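Local coordinates for alpha-1,3-glucanase (Streptomyces thermodiastaticus, PDB 7C7D), which hydrolyses alpha-1,3-glucan as a thermostable glycoside hydrolase of family GH87, with a calcium-binding beta-sandwich packed against a right-handed parallel beta-helix, at residues Thr60-Glu63 / Ala64-Thr68; Ser85-Gly89 / Arg90-Arg94; Thr140-Ser143 / Lys144-Tyr147. All blocks are in the same frame, centred on the assembly; numbering follows the deposited sequence.

Contact 1: Thr60-Glu63 / Ala64-Thr68; sequences TSVE and AESAT. With CA (calcium ion), chain C.
Glu63 and Glu65 hold the same calcium ion in different ways. Glu63 gives one oxygen, OE2, at 2.3 Å from the metal, whereas Glu65 chelates with both, OE1 and OE2 each 2.5 Å from the calcium. The two side chains run alongside each other in the same direction, their carboxylate planes turned 43° apart. OE2 of Glu63 and OE2 of Glu65 come within 3.2 Å, a closeness of like charges that the cation between them probably compensates. Glu63 reaches the ion by a bend at chi2 (-72°); Glu65 bends there as well, and its carboxylate carbon CD lies 3.5 Å from CB of Glu63. Behind this first shell, Ser66 fixes the turn out of the strand by gripping the carbonyl oxygen of Glu63 twice. Its OG donates in the carbonyl plane, onto a lone pair, at 2.8 Å from Glu63 O, and its backbone N reaches the same oxygen at 3.0 Å from well above that plane. Ser66 OG also rests 3.4 Å from Val62 CG1. Ser88, Gln91 and Asp191 complete the calcium site. Strand 59-63 pairs antiparallel with strand 188-196, while the short 3-10 turn 64-66 leads the chain on to strand 68-69, and Val62, Ala64 and Ala67 pack on Phe103 of strand 100-104.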
ATOM      1  N   THR A  60      16.603  -3.445  -1.636  1.00 17.69           N
ATOM      2  CA  THR A  60      16.479  -3.000  -3.016  1.00 18.21           C
ATOM      3  C   THR A  60      15.759  -4.074  -3.813  1.00 17.31           C
ATOM      4  O   THR A  60      16.086  -5.261  -3.701  1.00 18.73           O
ATOM      5  CB  THR A  60      17.855  -2.719  -3.618  1.00 21.35           C
ATOM      6  OG1 THR A  60      18.448  -1.629  -2.913  1.00 24.50           O
ATOM      7  CG2 THR A  60      17.738  -2.348  -5.085  1.00 22.96           C
ATOM      8  N   SER A  61      14.780  -3.656  -4.607  1.00 17.16           N
ATOM      9  CA  SER A  61      14.004  -4.574  -5.425  1.00 17.90           C
ATOM     10  C   SER A  61      14.625  -4.704  -6.807  1.00 17.82           C
ATOM     11  O   SER A  61      15.150  -3.735  -7.361  1.00 21.09           O
ATOM     12  CB  SER A  61      12.565  -4.079  -5.557  1.00 17.67           C
ATOM     13  OG  SER A  61      11.951  -3.978  -4.288  1.00 19.33           O
ATOM     14  N   VAL A  62      14.563  -5.912  -7.358  1.00 16.62           N
ATOM     15  CA  VAL A  62      14.981  -6.183  -8.727  1.00 15.79           C
ATOM     16  C   VAL A  62      13.822  -6.874  -9.429  1.00 14.33           C
ATOM     17  O   VAL A  62      13.372  -7.943  -8.991  1.00 14.28           O
ATOM     18  CB  VAL A  62      16.242  -7.060  -8.784  1.00 18.25           C
ATOM     19  CG1 VAL A  62      16.647  -7.300 -10.237  1.00 19.32           C
ATOM     20  CG2 VAL A  62      17.381  -6.412  -8.000  1.00 20.39           C
ATOM     21  N   GLU A  63      13.324  -6.263 -10.500  1.00 14.22           N
ATOM     22  CA  GLU A  63      12.234  -6.867 -11.249  1.00 13.74           C
ATOM     23  C   GLU A  63      12.720  -8.149 -11.912  1.00 13.76           C
ATOM     24  O   GLU A  63      13.816  -8.203 -12.476  1.00 14.47           O
ATOM     25  CB  GLU A  63      11.722  -5.899 -12.313  1.00 13.34           C
ATOM     26  CG  GLU A  63      11.106  -4.617 -11.766  1.00 13.16           C
ATOM     27  CD  GLU A  63       9.753  -4.827 -11.106  1.00 13.98           C
ATOM     28  OE1 GLU A  63       9.258  -3.851 -10.508  1.00 15.97           O
ATOM     29  OE2 GLU A  63       9.187  -5.938 -11.189  1.00 12.90           O
ATOM     30  N   ALA A  64      11.893  -9.190 -11.857  1.00 13.63           N
ATOM     31  CA  ALA A  64      12.292 -10.457 -12.464  1.00 14.27           C
ATOM     32  C   ALA A  64      12.524 -10.307 -13.960  1.00 14.08           C
ATOM     33  O   ALA A  64      13.412 -10.960 -14.526  1.00 15.57           O
ATOM     34  CB  ALA A  64      11.234 -11.521 -12.184  1.00 15.83           C
ATOM     35  N   GLU A  65      11.749  -9.443 -14.612  1.00 14.22           N
ATOM     36  CA  GLU A  65      11.877  -9.226 -16.042  1.00 14.87           C
ATOM     37  C   GLU A  65      13.179  -8.527 -16.413  1.00 15.62           C
ATOM     38  O   GLU A  65      13.519  -8.489 -17.597  1.00 18.25           O
ATOM     39  CB  GLU A  65      10.661  -8.449 -16.561  1.00 15.45           C
ATOM     40  CG  GLU A  65      10.404  -7.105 -15.857  1.00 14.55           C
ATOM     41  CD  GLU A  65       9.476  -7.193 -14.640  1.00 13.27           C
ATOM     42  OE1 GLU A  65       9.437  -8.241 -13.967  1.00 13.49           O
ATOM     43  OE2 GLU A  65       8.799  -6.186 -14.338  1.00 13.55           O
ATOM     44  N   SER A  66      13.912  -7.990 -15.437  1.00 14.68           N
ATOM     45  CA  SER A  66      15.227  -7.400 -15.667  1.00 15.78           C
ATOM     46  C   SER A  66      16.360  -8.377 -15.398  1.00 16.51           C
ATOM     47  O   SER A  66      17.530  -8.015 -15.565  1.00 17.86           O
ATOM     48  CB  SER A  66      15.417  -6.147 -14.801  1.00 17.00           C
ATOM     49  OG  SER A  66      15.780  -6.491 -13.472  1.00 19.37           O
ATOM     50  N   ALA A  67      16.046  -9.597 -14.990  1.00 16.78           N
ATOM     51  CA  ALA A  67      17.046 -10.597 -14.669  1.00 17.66           C
ATOM     52  C   ALA A  67      17.199 -11.563 -15.839  1.00 18.38           C
ATOM     53  O   ALA A  67      16.482 -11.489 -16.836  1.00 21.99           O
ATOM     54  CB  ALA A  67      16.675 -11.311 -13.370  1.00 18.16           C
ATOM     55  N   THR A  68      18.177 -12.456 -15.725  1.00 17.83           N
ATOM     56  CA  THR A  68      18.469 -13.404 -16.792  1.00 17.94           C
ATOM     57  C   THR A  68      17.685 -14.679 -16.536  1.00 18.70           C
ATOM     58  O   THR A  68      17.732 -15.223 -15.430  1.00 20.43           O
ATOM     59  CB  THR A  68      19.966 -13.694 -16.819  1.00 18.48           C
ATOM     60  OG1 THR A  68      20.664 -12.457 -16.992  1.00 20.37           O
ATOM     61  CG2 THR A  68      20.309 -14.641 -17.966  1.00 19.13           C
TER
HETATM   62 CA    CA C 701       7.803  -7.361 -12.341  1.00 11.75          CA
HETATM   63  O   HOH W   1      14.642  -3.880 -11.447  1.00 22.57           O

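Contact 2: Ser85-Gly89 / Arg90-Arg94; sequences SEASG and RQAVR. With CA (calcium ion), chain C.
Part of the calcium site is a tight loop leading into strand 92-95, in which Ser88 and Gln91 bind the metal through the backbone alone. Ser88 O and Gln91 O each lie 2.4 Å from the calcium ion. Between them Gly89 and Arg90 both take positive phi (72° and 63°), and this turns the two carbonyls onto one ion. The backbone N of Arg90 closes the loop with a hydrogen bond to Ala87 O at 2.8 Å. The side chain of Gln91 leaves the metal to its carbonyl and folds back instead: NE2 donates almost straight to Gly89 O at 3.1 Å, the acceptor lying in the amide plane. CB of Ala87 sits 3.3 Å from Gln91 O and meets CB of Ala92. Arg90 bends at chi2 (-57°) and then extends, laying CD near Ser85 O and bringing NH1 to 2.9 Å from that oxygen; the bond lands on a carbonyl lone pair, although the oxygen is tilted from the guanidinium plane. NE forms a salt bridge with Asp424, and NH2 bonds to Thr425 O. With the guanidinium cut back to an alanine, the Asp424 carboxylate would probably lose its salt bridge to NE, and the Ser85 end of the loop its hold from NH1. Thus the loop is tied to the beta-helix through Arg90, while strand 92-95 lies between strands 72-74 and 188-196, antiparallel to both.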
ATOM      1  N   SER A  85      -1.297  -7.573 -15.164  1.00 12.59           N
ATOM      2  CA  SER A  85      -1.716  -6.257 -14.681  1.00 12.54           C
ATOM      3  C   SER A  85      -1.384  -6.058 -13.216  1.00 11.55           C
ATOM      4  O   SER A  85      -1.166  -4.918 -12.789  1.00 11.88           O
ATOM      5  CB  SER A  85      -3.214  -6.029 -14.916  1.00 14.63           C
ATOM      6  OG  SER A  85      -4.016  -6.816 -14.036  1.00 14.40           O
ATOM      7  N   GLU A  86      -1.348  -7.139 -12.433  1.00 11.52           N
ATOM      8  CA  GLU A  86      -1.053  -7.039 -11.010  1.00 11.30           C
ATOM      9  C   GLU A  86       0.429  -7.175 -10.698  1.00 11.01           C
ATOM     10  O   GLU A  86       0.809  -7.111  -9.527  1.00 11.54           O
ATOM     11  CB  GLU A  86      -1.853  -8.069 -10.200  1.00 12.24           C
ATOM     12  CG  GLU A  86      -3.329  -7.721 -10.013  1.00 12.22           C
ATOM     13  CD  GLU A  86      -3.989  -8.503  -8.892  1.00 12.20           C
ATOM     14  OE1 GLU A  86      -3.333  -9.394  -8.322  1.00 13.06           O
ATOM     15  OE2 GLU A  86      -5.169  -8.223  -8.587  1.00 12.93           O
ATOM     16  N   ALA A  87       1.274  -7.371 -11.703  1.00 11.72           N
ATOM     17  CA  ALA A  87       2.706  -7.467 -11.471  1.00 11.72           C
ATOM     18  C   ALA A  87       3.334  -6.083 -11.367  1.00 11.18           C
ATOM     19  O   ALA A  87       2.944  -5.153 -12.078  1.00 11.45           O
ATOM     20  CB  ALA A  87       3.368  -8.229 -12.617  1.00 12.22           C
ATOM     21  N   SER A  88       4.311  -5.952 -10.473  1.00 11.00           N
ATOM     22  CA  SER A  88       5.168  -4.773 -10.460  1.00 11.35           C
ATOM     23  C   SER A  88       5.764  -4.572 -11.849  1.00 11.72           C
ATOM     24  O   SER A  88       6.290  -5.511 -12.451  1.00 11.53           O
ATOM     25  CB  SER A  88       6.279  -4.995  -9.433  1.00 12.25           C
ATOM     26  OG  SER A  88       7.035  -3.816  -9.219  1.00 12.82           O
ATOM     27  N   GLY A  89       5.666  -3.349 -12.373  1.00 10.85           N
ATOM     28  CA  GLY A  89       6.106  -3.099 -13.731  1.00 13.06           C
ATOM     29  C   GLY A  89       5.220  -3.680 -14.807  1.00 12.32           C
ATOM     30  O   GLY A  89       5.574  -3.596 -15.989  1.00 13.37           O
ATOM     31  N   ARG A  90       4.090  -4.283 -14.436  1.00 11.98           N
ATOM     32  CA  ARG A  90       3.161  -4.928 -15.359  1.00 12.38           C
ATOM     33  C   ARG A  90       3.788  -6.103 -16.093  1.00 11.87           C
ATOM     34  O   ARG A  90       3.278  -6.521 -17.136  1.00 13.15           O
ATOM     35  CB  ARG A  90       2.519  -3.942 -16.344  1.00 12.86           C
ATOM     36  CG  ARG A  90       2.037  -2.667 -15.697  1.00 12.92           C
ATOM     37  CD  ARG A  90       1.032  -2.913 -14.561  1.00 11.92           C
ATOM     38  NE  ARG A  90       0.641  -1.614 -14.028  1.00 11.62           N
ATOM     39  CZ  ARG A  90      -0.570  -1.274 -13.610  1.00 11.32           C
ATOM     40  NH1 ARG A  90      -1.559  -2.165 -13.585  1.00 12.56           N
ATOM     41  NH2 ARG A  90      -0.786  -0.022 -13.222  1.00 11.88           N
ATOM     42  N   GLN A  91       4.895  -6.628 -15.566  1.00 11.91           N
ATOM     43  CA  GLN A  91       5.626  -7.713 -16.201  1.00 12.78           C
ATOM     44  C   GLN A  91       6.129  -8.672 -15.136  1.00 11.61           C
ATOM     45  O   GLN A  91       6.380  -8.282 -13.995  1.00 12.03           O
ATOM     46  CB  GLN A  91       6.821  -7.195 -17.001  1.00 13.89           C
ATOM     47  CG  GLN A  91       6.441  -6.303 -18.152  1.00 15.92           C
ATOM     48  CD  GLN A  91       7.625  -5.512 -18.634  1.00 20.27           C
ATOM     49  OE1 GLN A  91       8.376  -5.966 -19.490  1.00 22.44           O
ATOM     50  NE2 GLN A  91       7.817  -4.326 -18.065  1.00 22.01           N
ATOM     51  N   ALA A  92       6.287  -9.932 -15.527  1.00 13.30           N
ATOM     52  CA  ALA A  92       6.799 -10.970 -14.645  1.00 13.62           C
ATOM     53  C   ALA A  92       7.397 -12.055 -15.531  1.00 14.00           C
ATOM     54  O   ALA A  92       7.364 -11.961 -16.760  1.00 14.90           O
ATOM     55  CB  ALA A  92       5.682 -11.514 -13.742  1.00 13.41           C
ATOM     56  N   VAL A  93       7.934 -13.097 -14.904  1.00 14.02           N
ATOM     57  CA  VAL A  93       8.577 -14.187 -15.631  1.00 15.27           C
ATOM     58  C   VAL A  93       7.943 -15.498 -15.192  1.00 14.72           C
ATOM     59  O   VAL A  93       8.014 -15.863 -14.011  1.00 14.90           O
ATOM     60  CB  VAL A  93      10.096 -14.213 -15.406  1.00 17.41           C
ATOM     61  CG1 VAL A  93      10.710 -15.382 -16.146  1.00 19.36           C
ATOM     62  CG2 VAL A  93      10.732 -12.901 -15.873  1.00 17.85           C
ATOM     63  N   ARG A  94       7.333 -16.208 -16.138  1.00 15.38           N
ATOM     64  CA  ARG A  94       6.716 -17.498 -15.863  1.00 16.55           C
ATOM     65  C   ARG A  94       7.779 -18.580 -15.975  1.00 15.76           C
ATOM     66  O   ARG A  94       8.424 -18.720 -17.025  1.00 17.17           O
ATOM     67  CB  ARG A  94       5.595 -17.772 -16.861  1.00 17.63           C
ATOM     68  CG  ARG A  94       4.873 -19.093 -16.600  1.00 20.63           C
ATOM     69  CD  ARG A  94       3.634 -19.236 -17.466  1.00 24.87           C
ATOM     70  NE  ARG A  94       3.968 -19.428 -18.873  1.00 27.67           N
ATOM     71  CZ  ARG A  94       3.640 -18.585 -19.846  1.00 30.95           C
ATOM     72  NH1 ARG A  94       2.966 -17.475 -19.573  1.00 31.95           N
ATOM     73  NH2 ARG A  94       3.990 -18.850 -21.096  1.00 32.18           N
TER
HETATM   74 CA    CA C 701       7.803  -7.361 -12.341  1.00 11.75          CA

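Contact 3: Thr140-Ser143 / Lys144-Tyr147; sequences TVTS and KYSY
Thr142 to Tyr147 form a local turn at the end of strand 133-142, an outermost strand of its antiparallel sheet. Thr142 OG1, placed anti to its own N (chi1 -177°), accepts the backbone N-H of Lys144 at 3.0 Å. The same torsion leaves the methyl CG2 for the ring of Tyr145, where it lies 3.8 Å from CE2. CG of Lys144 lies over one face of that ring, roughly above its centre. A type I beta turn spans Ser143 to Ser146 and is closed by Ser146 N, which donates to Ser143 O at 3.0 Å from well above the carbonyl plane. A water is held inside the bend: it donates to Thr142 O at 2.8 Å and to Ser146 OG, and accepts from the backbone N of Tyr145, linking the strand end to the turn. Beyond the turn Tyr147 swings back, and CB of Ser143 meets its ring edge, 3.8 Å from CE2. The polar ends look to other parts of the fold. Lys144 NZ makes a salt bridge with Glu296, whose carboxylate also bonds Tyr145 OH, and Tyr145 stacks on His326, so this turn faces the beta-helix. Ser143 OG, Ser146 OG and Tyr147 OH bond to the backbone carbonyls of Gln122, Tyr162 and Val118 respectively.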
ATOM      1  N   THR A 140       8.745 -21.341   0.114  1.00 18.13           N
ATOM      2  CA  THR A 140       7.413 -21.915  -0.008  1.00 17.70           C
ATOM      3  C   THR A 140       6.562 -21.008  -0.885  1.00 16.14           C
ATOM      4  O   THR A 140       6.494 -19.799  -0.654  1.00 17.00           O
ATOM      5  CB  THR A 140       6.779 -22.056   1.374  1.00 19.76           C
ATOM      6  OG1 THR A 140       7.595 -22.916   2.180  1.00 23.13           O
ATOM      7  CG2 THR A 140       5.368 -22.636   1.267  1.00 21.21           C
ATOM      8  N   VAL A 141       5.927 -21.583  -1.900  1.00 15.64           N
ATOM      9  CA  VAL A 141       5.061 -20.832  -2.799  1.00 14.85           C
ATOM     10  C   VAL A 141       3.682 -21.474  -2.798  1.00 14.63           C
ATOM     11  O   VAL A 141       3.554 -22.704  -2.839  1.00 16.66           O
ATOM     12  CB  VAL A 141       5.633 -20.729  -4.229  1.00 15.33           C
ATOM     13  CG1 VAL A 141       6.836 -19.791  -4.258  1.00 15.70           C
ATOM     14  CG2 VAL A 141       6.022 -22.093  -4.762  1.00 16.97           C
ATOM     15  N   THR A 142       2.648 -20.640  -2.730  1.00 13.10           N
ATOM     16  CA  THR A 142       1.298 -21.165  -2.634  1.00 13.77           C
ATOM     17  C   THR A 142       0.306 -20.186  -3.237  1.00 13.63           C
ATOM     18  O   THR A 142       0.586 -18.994  -3.395  1.00 13.50           O
ATOM     19  CB  THR A 142       0.913 -21.478  -1.182  1.00 14.49           C
ATOM     20  OG1 THR A 142      -0.394 -22.064  -1.157  1.00 15.32           O
ATOM     21  CG2 THR A 142       0.924 -20.210  -0.333  1.00 15.96           C
ATOM     22  N   SER A 143      -0.867 -20.726  -3.573  1.00 14.16           N
ATOM     23  CA  SER A 143      -2.025 -19.954  -3.998  1.00 14.08           C
ATOM     24  C   SER A 143      -3.023 -19.744  -2.870  1.00 13.86           C
ATOM     25  O   SER A 143      -4.046 -19.081  -3.081  1.00 13.93           O
ATOM     26  CB  SER A 143      -2.722 -20.641  -5.175  1.00 14.20           C
ATOM     27  OG  SER A 143      -3.111 -21.963  -4.821  1.00 15.74           O
ATOM     28  N   LYS A 144      -2.723 -20.257  -1.672  1.00 13.16           N
ATOM     29  CA  LYS A 144      -3.680 -20.247  -0.570  1.00 13.87           C
ATOM     30  C   LYS A 144      -4.166 -18.841  -0.242  1.00 13.33           C
ATOM     31  O   LYS A 144      -5.351 -18.642   0.045  1.00 15.81           O
ATOM     32  CB  LYS A 144      -3.047 -20.899   0.663  1.00 16.60           C
ATOM     33  CG  LYS A 144      -3.884 -20.747   1.923  1.00 18.94           C
ATOM     34  CD  LYS A 144      -3.230 -21.398   3.124  1.00 21.82           C
ATOM     35  CE  LYS A 144      -4.135 -21.278   4.341  1.00 24.34           C
ATOM     36  NZ  LYS A 144      -3.539 -21.889   5.552  1.00 26.94           N
ATOM     37  N   TYR A 145      -3.272 -17.855  -0.280  1.00 13.50           N
ATOM     38  CA  TYR A 145      -3.596 -16.493   0.125  1.00 13.84           C
ATOM     39  C   TYR A 145      -3.999 -15.615  -1.045  1.00 13.47           C
ATOM     40  O   TYR A 145      -4.189 -14.405  -0.863  1.00 16.41           O
ATOM     41  CB  TYR A 145      -2.421 -15.871   0.885  1.00 14.53           C
ATOM     42  CG  TYR A 145      -1.906 -16.782   1.962  1.00 14.09           C
ATOM     43  CD1 TYR A 145      -2.594 -16.928   3.157  1.00 14.36           C
ATOM     44  CD2 TYR A 145      -0.744 -17.518   1.781  1.00 15.24           C
ATOM     45  CE1 TYR A 145      -2.135 -17.776   4.145  1.00 15.54           C
ATOM     46  CE2 TYR A 145      -0.274 -18.368   2.760  1.00 16.04           C
ATOM     47  CZ  TYR A 145      -0.974 -18.496   3.940  1.00 15.87           C
ATOM     48  OH  TYR A 145      -0.499 -19.342   4.914  1.00 18.57           O
ATOM     49  N   SER A 146      -4.134 -16.195  -2.233  1.00 12.97           N
ATOM     50  CA  SER A 146      -4.345 -15.477  -3.477  1.00 12.41           C
ATOM     51  C   SER A 146      -5.691 -15.857  -4.082  1.00 13.39           C
ATOM     52  O   SER A 146      -6.367 -16.780  -3.619  1.00 15.05           O
ATOM     53  CB  SER A 146      -3.213 -15.794  -4.464  1.00 13.11           C
ATOM     54  OG  SER A 146      -1.953 -15.389  -3.946  1.00 13.57           O
ATOM     55  N   TYR A 147      -6.074 -15.129  -5.137  1.00 13.49           N
ATOM     56  CA  TYR A 147      -7.303 -15.370  -5.894  1.00 13.57           C
ATOM     57  C   TYR A 147      -8.534 -15.053  -5.054  1.00 14.40           C
ATOM     58  O   TYR A 147      -9.237 -15.950  -4.564  1.00 17.90           O
ATOM     59  CB  TYR A 147      -7.346 -16.785  -6.489  1.00 14.98           C
ATOM     60  CG  TYR A 147      -6.150 -17.073  -7.365  1.00 14.61           C
ATOM     61  CD1 TYR A 147      -6.142 -16.711  -8.705  1.00 15.85           C
ATOM     62  CD2 TYR A 147      -5.020 -17.685  -6.846  1.00 14.94           C
ATOM     63  CE1 TYR A 147      -5.036 -16.960  -9.510  1.00 16.45           C
ATOM     64  CE2 TYR A 147      -3.912 -17.933  -7.636  1.00 14.93           C
ATOM     65  CZ  TYR A 147      -3.930 -17.580  -8.967  1.00 14.82           C
ATOM     66  OH  TYR A 147      -2.836 -17.819  -9.759  1.00 17.37           O
TER
HETATM   67  O   HOH W   2      -1.038 -17.218  -1.941  1.00 13.74           O
HETATM   68  O   HOH W   3      -0.276 -17.333  -5.932  1.00 14.88           O

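Contacts 1 and 2 share one calcium ion, with Asp191 completing its shell, and their centres are about 11 Å apart: contact 1 brings carboxylates from a surface turn, contact 2 backbone carbonyls from a more buried loop. They also touch directly, Glu63 OE1 probably hydrogen-bonding Ser88 OG at 2.6 Å, and strand 188-196 pairs with a strand of each. Contact 3, partly buried, stands clear of both, its centre about 16 Å from that of contact 2. It has no metal; a hydroxyl, a backbone turn bond, water and aromatic packing do the work. In both contacts 2 and 3 a basic side chain, Arg90 or Lys144, forms a salt bridge to an acidic residue of the beta-helix part.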